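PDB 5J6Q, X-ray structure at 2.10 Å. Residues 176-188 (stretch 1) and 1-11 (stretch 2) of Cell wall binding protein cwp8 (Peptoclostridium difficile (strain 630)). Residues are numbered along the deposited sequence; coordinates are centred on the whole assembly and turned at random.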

ATOM      1  N   GLU A 176      19.141 -19.285 -24.435  1.00 79.90           N
ATOM      2  CA  GLU A 176      18.005 -19.524 -23.565  1.00 79.27           C
ATOM      3  C   GLU A 176      16.692 -18.835 -23.908  1.00 75.53           C
ATOM      4  O   GLU A 176      16.649 -17.652 -24.215  1.00 73.89           O
ATOM      5  CB  GLU A 176      18.417 -19.171 -22.125  1.00 82.60           C
ATOM      6  CG  GLU A 176      19.374 -20.202 -21.545  1.00 94.99           C
ATOM      7  CD  GLU A 176      18.774 -20.970 -20.379  1.00107.16           C
ATOM      8  OE1 GLU A 176      17.529 -21.064 -20.288  1.00112.75           O
ATOM      9  OE2 GLU A 176      19.556 -21.479 -19.557  1.00111.54           O
ATOM     10  N   LEU A 177      15.622 -19.617 -23.793  1.00 71.63           N
ATOM     11  CA  LEU A 177      14.201 -19.256 -23.997  1.00 72.44           C
ATOM     12  C   LEU A 177      13.786 -18.073 -23.117  1.00 70.50           C
ATOM     13  O   LEU A 177      13.713 -18.274 -21.906  1.00 69.21           O
ATOM     14  CB  LEU A 177      13.398 -20.510 -23.571  1.00 69.84           C
ATOM     15  CG  LEU A 177      11.879 -20.619 -23.825  1.00 61.17           C
ATOM     16  CD1 LEU A 177      11.141 -19.618 -22.966  1.00 55.10           C
ATOM     17  CD2 LEU A 177      11.500 -20.490 -25.266  1.00 56.98           C
ATOM     18  N   HIS A 178      13.535 -16.859 -23.692  1.00 66.27           N
ATOM     19  CA  HIS A 178      13.057 -15.687 -22.926  1.00 61.50           C
ATOM     20  C   HIS A 178      11.514 -15.552 -23.160  1.00 58.96           C
ATOM     21  O   HIS A 178      11.053 -15.799 -24.268  1.00 55.72           O
ATOM     22  CB  HIS A 178      13.730 -14.353 -23.344  1.00 65.14           C
ATOM     23  CG  HIS A 178      15.219 -14.370 -23.253  1.00 83.09           C
ATOM     24  ND1 HIS A 178      16.027 -14.657 -24.335  1.00 93.93           N
ATOM     25  CD2 HIS A 178      16.046 -14.120 -22.206  1.00 91.22           C
ATOM     26  CE1 HIS A 178      17.289 -14.578 -23.938  1.00100.29           C
ATOM     27  NE2 HIS A 178      17.332 -14.257 -22.661  1.00 99.63           N
ATOM     28  N   THR A 179      10.743 -15.131 -22.152  1.00 54.09           N
ATOM     29  CA  THR A 179       9.314 -15.062 -22.282  1.00 52.21           C
ATOM     30  C   THR A 179       8.812 -13.752 -21.916  1.00 54.84           C
ATOM     31  O   THR A 179       9.177 -13.195 -20.859  1.00 55.82           O
ATOM     32  CB  THR A 179       8.636 -16.098 -21.368  1.00 49.13           C
ATOM     33  OG1 THR A 179       9.037 -17.371 -21.832  1.00 47.93           O
ATOM     34  CG2 THR A 179       7.089 -15.980 -21.401  1.00 46.25           C
ATOM     35  N   VAL A 180       7.951 -13.244 -22.766  1.00 48.42           N
ATOM     36  CA  VAL A 180       7.391 -11.981 -22.477  1.00 45.27           C
ATOM     37  C   VAL A 180       5.918 -12.246 -22.400  1.00 46.44           C
ATOM     38  O   VAL A 180       5.300 -12.796 -23.341  1.00 43.89           O
ATOM     39  CB  VAL A 180       7.728 -10.962 -23.609  1.00 52.53           C
ATOM     40  CG1 VAL A 180       7.105  -9.607 -23.300  1.00 48.45           C
ATOM     41  CG2 VAL A 180       9.251 -10.861 -23.810  1.00 50.67           C
ATOM     42  N   THR A 181       5.329 -11.834 -21.344  1.00 43.95           N
ATOM     43  CA  THR A 181       3.908 -12.099 -21.196  1.00 45.64           C
ATOM     44  C   THR A 181       3.267 -10.873 -21.517  1.00 45.64           C
ATOM     45  O   THR A 181       3.774  -9.839 -21.073  1.00 45.68           O
ATOM     46  CB  THR A 181       3.639 -12.553 -19.740  1.00 47.03           C
ATOM     47  OG1 THR A 181       4.466 -13.724 -19.522  1.00 45.06           O
ATOM     48  CG2 THR A 181       2.172 -12.819 -19.484  1.00 44.33           C
ATOM     49  N   VAL A 182       2.182 -10.922 -22.310  1.00 45.05           N
ATOM     50  CA  VAL A 182       1.488  -9.697 -22.685  1.00 49.45           C
ATOM     51  C   VAL A 182       0.116  -9.789 -22.122  1.00 53.19           C
ATOM     52  O   VAL A 182      -0.553 -10.803 -22.383  1.00 51.84           O
ATOM     53  CB  VAL A 182       1.427  -9.468 -24.248  1.00 48.43           C
ATOM     54  CG1 VAL A 182       0.537  -8.286 -24.541  1.00 39.86           C
ATOM     55  CG2 VAL A 182       2.834  -9.189 -24.810  1.00 46.41           C
ATOM     56  N   LYS A 183      -0.325  -8.728 -21.364  1.00 52.16           N
ATOM     57  CA  LYS A 183      -1.621  -8.767 -20.693  1.00 49.81           C
ATOM     58  C   LYS A 183      -2.495  -7.616 -21.007  1.00 48.77           C
ATOM     59  O   LYS A 183      -2.025  -6.471 -20.998  1.00 46.68           O
ATOM     60  CB  LYS A 183      -1.471  -8.720 -19.130  1.00 53.59           C
ATOM     61  CG  LYS A 183      -0.461  -9.634 -18.507  1.00 57.75           C
ATOM     62  CD  LYS A 183      -0.646  -9.592 -16.945  1.00 62.92           C
ATOM     63  CE  LYS A 183       0.292 -10.511 -16.187  1.00 63.47           C
ATOM     64  NZ  LYS A 183       0.316 -10.215 -14.701  1.00 67.30           N
ATOM     65  N   ASN A 184      -3.772  -7.868 -21.282  1.00 47.60           N
ATOM     66  CA  ASN A 184      -4.623  -6.710 -21.448  1.00 49.35           C
ATOM     67  C   ASN A 184      -5.097  -6.349 -19.989  1.00 54.67           C
ATOM     68  O   ASN A 184      -6.081  -6.869 -19.470  1.00 57.30           O
ATOM     69  CB  ASN A 184      -5.738  -7.015 -22.365  1.00 50.62           C
ATOM     70  CG  ASN A 184      -6.764  -5.931 -22.464  1.00 54.77           C
ATOM     71  OD1 ASN A 184      -6.725  -4.947 -21.725  1.00 57.97           O
ATOM     72  ND2 ASN A 184      -7.753  -6.045 -23.361  1.00 55.58           N
ATOM     73  N   ALA A 185      -4.351  -5.453 -19.355  1.00 60.00           N
ATOM     74  CA  ALA A 185      -4.595  -5.036 -17.967  1.00 62.63           C
ATOM     75  C   ALA A 185      -3.731  -3.848 -17.668  1.00 62.47           C
ATOM     76  O   ALA A 185      -2.830  -3.529 -18.460  1.00 65.44           O
ATOM     77  CB  ALA A 185      -4.243  -6.166 -17.002  1.00 58.75           C
ATOM     78  N   ASP A 186      -3.989  -3.194 -16.525  1.00 66.63           N
ATOM     79  CA  ASP A 186      -3.235  -2.024 -16.082  1.00 67.07           C
ATOM     80  C   ASP A 186      -2.217  -2.516 -15.105  1.00 66.10           C
ATOM     81  O   ASP A 186      -2.597  -3.118 -14.097  1.00 65.24           O
ATOM     82  CB  ASP A 186      -4.194  -1.010 -15.435  1.00 75.89           C
ATOM     83  CG  ASP A 186      -5.173  -0.463 -16.452  1.00 92.62           C
ATOM     84  OD1 ASP A 186      -6.388  -0.729 -16.308  1.00 96.20           O
ATOM     85  OD2 ASP A 186      -4.719   0.225 -17.411  1.00 98.48           O
ATOM     86  N   LEU A 187      -0.928  -2.265 -15.357  1.00 62.70           N
ATOM     87  CA  LEU A 187       0.121  -2.785 -14.511  1.00 62.42           C
ATOM     88  C   LEU A 187       0.961  -1.677 -13.868  1.00 71.81           C
ATOM     89  O   LEU A 187       1.145  -0.607 -14.475  1.00 70.63           O
ATOM     90  CB  LEU A 187       1.039  -3.667 -15.353  1.00 65.00           C
ATOM     91  CG  LEU A 187       0.336  -4.539 -16.405  1.00 62.68           C
ATOM     92  CD1 LEU A 187       1.395  -5.137 -17.361  1.00 57.91           C
ATOM     93  CD2 LEU A 187      -0.445  -5.610 -15.671  1.00 60.93           C
ATOM     94  N   GLN A 188       1.475  -1.948 -12.642  1.00 69.15           N
ATOM     95  CA  GLN A 188       2.282  -0.978 -11.945  1.00 63.94           C
ATOM     96  C   GLN A 188       3.436  -1.705 -11.296  1.00 61.36           C
ATOM     97  O   GLN A 188       3.270  -2.837 -10.817  1.00 61.51           O
ATOM     98  CB  GLN A 188       1.463  -0.284 -10.829  1.00 66.92           C
ATOM     99  CG  GLN A 188       0.262   0.501 -11.283  1.00 70.80           C
ATOM    100  CD  GLN A 188      -0.225   1.381 -10.148  1.00 73.00           C
ATOM    101  OE1 GLN A 188       0.541   2.140  -9.561  1.00 73.36           O
ATOM    102  NE2 GLN A 188      -1.492   1.273  -9.802  1.00 69.92           N
TER
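Stretch 2, residues 1-11: VDKNYTVSAKD

Parallel β-strands cannot be joined by a tight hairpin turn, so partners in a parallel pair are often well separated in sequence. The start of the deposited Cwp8 chain is a clear example: residues 5-8 lie alongside strand 178-183 in the same chain, with touching residues at least 173 positions apart. The two strands run in the same sense, their axes 27° apart (signed crossing angle -27°) and 4.7 Å from each other at closest approach, and the contact buries 771 Å² in all.

Before the regular pairing begins, His178 meets the extended, poorly ordered start of stretch 2. Its CD2 lies 3.4 Å from Lys3 N and its NE2 3.6 Å from Asp2 CB, while Asn4 ND2 sits at the ring edge, 3.8 Å from CD2. At Thr179 a side chain does the work of a backbone: Thr179 N donates to Asn4 OD1 at 2.9 Å. A water donates to Thr179 O (2.6 Å) and to Tyr5 O (3.1 Å), and also bonds Thr181 OG1 (3.0 Å), so it links both segments where they come together.

Val180 projects to the same side of the sheet as Tyr5. Its CG2 lies over one face of the tyrosine ring, 4.3 Å from the centroid, and its CG1 reaches Tyr5 CE1 at 3.6 Å. Thr181 then shows the hallmark of parallel pairing, in which one residue bonds to the neighbours flanking its partner. Opposite Thr6, Thr181 N donates to Tyr5 O (2.9 Å) and Thr181 O accepts from Val7 N (3.1 Å).

Val182 pairs with Val7, and the side chains meet at 3.8 Å between Val182 CG2 and Val7 CG2, continuing the apolar face begun by Val180 and Tyr5. Lys183, level with Ser8, repeats the bonding of Thr181 two residues on: Lys183 N donates to Val7 O (3.1 Å) and Lys183 O accepts from Ala9 N (2.9 Å). The lysine side chain rises from the face it shares with Thr6, bringing Lys183 CE to 3.5 Å from Thr6 CG2.

Beyond the strand, Asn184 packs its CB 4.2 Å from Ala9 CB, and Ala185 O approaches Ser8 CB at 3.4 Å. The next strand, 186-188, runs at 134° to strand 5-8, its axis 7.2 Å away at closest approach, and Leu187 points toward stretch 2 and places CD1 3.5 Å from Ser8 N. Regular backbone bonding thus goes with a one-to-one register, while Asn4 and His178 add contacts ahead of it and Leu187 covers Val7 and Ser8 from the neighbouring strand.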

ATOM      1  N   VAL A   1      19.374  -7.647 -25.575  1.00172.38           N
ATOM      2  CA  VAL A   1      18.066  -7.687 -24.929  1.00171.19           C
ATOM      3  C   VAL A   1      17.873  -9.086 -24.370  1.00169.68           C
ATOM      4  O   VAL A   1      17.667 -10.024 -25.140  1.00168.97           O
ATOM      5  CB  VAL A   1      16.943  -7.340 -25.938  1.00171.22           C
ATOM      6  CG1 VAL A   1      15.873  -6.493 -25.262  1.00171.67           C
ATOM      7  CG2 VAL A   1      17.514  -6.608 -27.151  1.00171.67           C
ATOM      8  N   ASP A   2      17.933  -9.244 -23.045  1.00167.53           N
ATOM      9  CA  ASP A   2      17.800 -10.577 -22.466  1.00162.65           C
ATOM     10  C   ASP A   2      17.092 -10.607 -21.112  1.00158.23           C
ATOM     11  O   ASP A   2      17.733 -10.410 -20.082  1.00156.29           O
ATOM     12  CB  ASP A   2      19.197 -11.218 -22.313  1.00161.77           C
ATOM     13  CG  ASP A   2      20.314 -10.230 -22.016  1.00163.59           C
ATOM     14  OD1 ASP A   2      20.104  -9.325 -21.179  1.00164.35           O
ATOM     15  OD2 ASP A   2      21.397 -10.365 -22.620  1.00164.35           O
ATOM     16  N   LYS A   3      15.773 -10.864 -21.106  1.00152.97           N
ATOM     17  CA  LYS A   3      15.028 -10.950 -19.851  1.00144.70           C
ATOM     18  C   LYS A   3      13.574 -11.351 -20.040  1.00137.94           C
ATOM     19  O   LYS A   3      13.006 -11.180 -21.117  1.00135.52           O
ATOM     20  CB  LYS A   3      15.077  -9.617 -19.076  1.00142.77           C
ATOM     21  CG  LYS A   3      15.436  -9.795 -17.591  1.00144.30           C
ATOM     22  CD  LYS A   3      16.009 -11.186 -17.315  1.00145.76           C
ATOM     23  CE  LYS A   3      16.216 -11.484 -15.858  1.00146.89           C
ATOM     24  NZ  LYS A   3      16.740 -12.866 -15.693  1.00147.96           N
ATOM     25  N   ASN A   4      12.982 -11.906 -18.975  1.00130.09           N
ATOM     26  CA  ASN A   4      11.588 -12.344 -18.979  1.00117.52           C
ATOM     27  C   ASN A   4      10.705 -11.398 -18.166  1.00106.68           C
ATOM     28  O   ASN A   4      10.799 -11.367 -16.940  1.00101.29           O
ATOM     29  CB  ASN A   4      11.496 -13.744 -18.396  1.00115.38           C
ATOM     30  CG  ASN A   4      12.448 -14.716 -19.038  1.00117.71           C
ATOM     31  OD1 ASN A   4      12.006 -15.741 -19.560  1.00117.15           O
ATOM     32  ND2 ASN A   4      13.747 -14.422 -19.145  1.00117.35           N
ATOM     33  N   TYR A   5       9.846 -10.631 -18.842  1.00 94.09           N
ATOM     34  CA  TYR A   5       8.978  -9.678 -18.158  1.00 81.35           C
ATOM     35  C   TYR A   5       7.528  -9.657 -18.703  1.00 72.82           C
ATOM     36  O   TYR A   5       7.168 -10.486 -19.554  1.00 66.99           O
ATOM     37  CB  TYR A   5       9.581  -8.281 -18.303  1.00 75.68           C
ATOM     38  CG  TYR A   5       9.798  -7.938 -19.763  1.00 75.40           C
ATOM     39  CD1 TYR A   5       8.855  -7.216 -20.468  1.00 72.63           C
ATOM     40  CD2 TYR A   5      10.939  -8.349 -20.428  1.00 74.35           C
ATOM     41  CE1 TYR A   5       9.035  -6.906 -21.811  1.00 73.00           C
ATOM     42  CE2 TYR A   5      11.136  -8.049 -21.774  1.00 74.50           C
ATOM     43  CZ  TYR A   5      10.182  -7.328 -22.455  1.00 74.19           C
ATOM     44  OH  TYR A   5      10.354  -7.031 -23.784  1.00 76.47           O
ATOM     45  N   THR A   6       6.739  -8.660 -18.248  1.00 60.59           N
ATOM     46  CA  THR A   6       5.369  -8.526 -18.605  1.00 57.18           C
ATOM     47  C   THR A   6       5.055  -7.128 -19.001  1.00 55.87           C
ATOM     48  O   THR A   6       5.482  -6.177 -18.364  1.00 60.96           O
ATOM     49  CB  THR A   6       4.556  -9.054 -17.400  1.00 59.97           C
ATOM     50  OG1 THR A   6       5.050 -10.371 -17.115  1.00 60.94           O
ATOM     51  CG2 THR A   6       3.099  -9.097 -17.657  1.00 61.68           C
ATOM     52  N   VAL A   7       4.316  -6.975 -20.075  1.00 53.70           N
ATOM     53  CA  VAL A   7       3.942  -5.655 -20.549  1.00 53.03           C
ATOM     54  C   VAL A   7       2.524  -5.670 -20.776  1.00 51.08           C
ATOM     55  O   VAL A   7       1.951  -6.720 -20.995  1.00 53.28           O
ATOM     56  CB  VAL A   7       4.636  -5.250 -21.908  1.00 54.69           C
ATOM     57  CG1 VAL A   7       6.117  -4.966 -21.681  1.00 54.82           C
ATOM     58  CG2 VAL A   7       4.483  -6.375 -22.943  1.00 50.54           C
ATOM     59  N   SER A   8       1.921  -4.519 -20.759  1.00 52.86           N
ATOM     60  CA  SER A   8       0.524  -4.494 -21.074  1.00 57.18           C
ATOM     61  C   SER A   8       0.367  -4.490 -22.613  1.00 57.26           C
ATOM     62  O   SER A   8       1.269  -4.044 -23.318  1.00 56.58           O
ATOM     63  CB  SER A   8      -0.136  -3.258 -20.484  1.00 52.74           C
ATOM     64  OG  SER A   8       0.377  -2.099 -21.128  1.00 57.91           O
ATOM     65  N   ALA A   9      -0.760  -4.984 -23.095  1.00 56.62           N
ATOM     66  CA  ALA A   9      -1.094  -4.973 -24.493  1.00 65.21           C
ATOM     67  C   ALA A   9      -0.903  -3.513 -25.026  1.00 70.13           C
ATOM     68  O   ALA A   9      -0.138  -3.297 -25.953  1.00 73.13           O
ATOM     69  CB  ALA A   9      -2.539  -5.443 -24.670  1.00 61.97           C
ATOM     70  N   LYS A  10      -1.576  -2.523 -24.419  1.00 73.84           N
ATOM     71  CA  LYS A  10      -1.493  -1.108 -24.838  1.00 72.61           C
ATOM     72  C   LYS A  10      -0.041  -0.606 -24.983  1.00 69.45           C
ATOM     73  O   LYS A  10       0.232   0.169 -25.911  1.00 70.73           O
ATOM     74  CB  LYS A  10      -2.286  -0.238 -23.833  1.00 77.60           C
ATOM     75  CG  LYS A  10      -1.984   1.265 -23.896  1.00 84.94           C
ATOM     76  CD  LYS A  10      -2.970   2.038 -22.994  1.00 90.38           C
ATOM     77  CE  LYS A  10      -2.276   2.723 -21.836  1.00 88.07           C
ATOM     78  NZ  LYS A  10      -3.014   2.545 -20.542  1.00 86.83           N
ATOM     79  N   ASP A  11       0.892  -1.054 -24.134  1.00 65.73           N
ATOM     80  CA  ASP A  11       2.244  -0.563 -24.268  1.00 66.31           C
ATOM     81  C   ASP A  11       3.168  -1.644 -24.848  1.00 65.59           C
ATOM     82  O   ASP A  11       4.342  -1.732 -24.454  1.00 65.88           O
ATOM     83  CB  ASP A  11       2.760  -0.046 -22.909  1.00 72.80           C
ATOM     84  CG  ASP A  11       1.742   0.829 -22.176  1.00 81.42           C
ATOM     85  OD1 ASP A  11       1.384   1.916 -22.710  1.00 84.63           O
ATOM     86  OD2 ASP A  11       1.294   0.430 -21.090  1.00 83.81           O
TER
HETATM   87  O   HOH W   1       7.440 -13.508 -18.964  1.00 72.98           O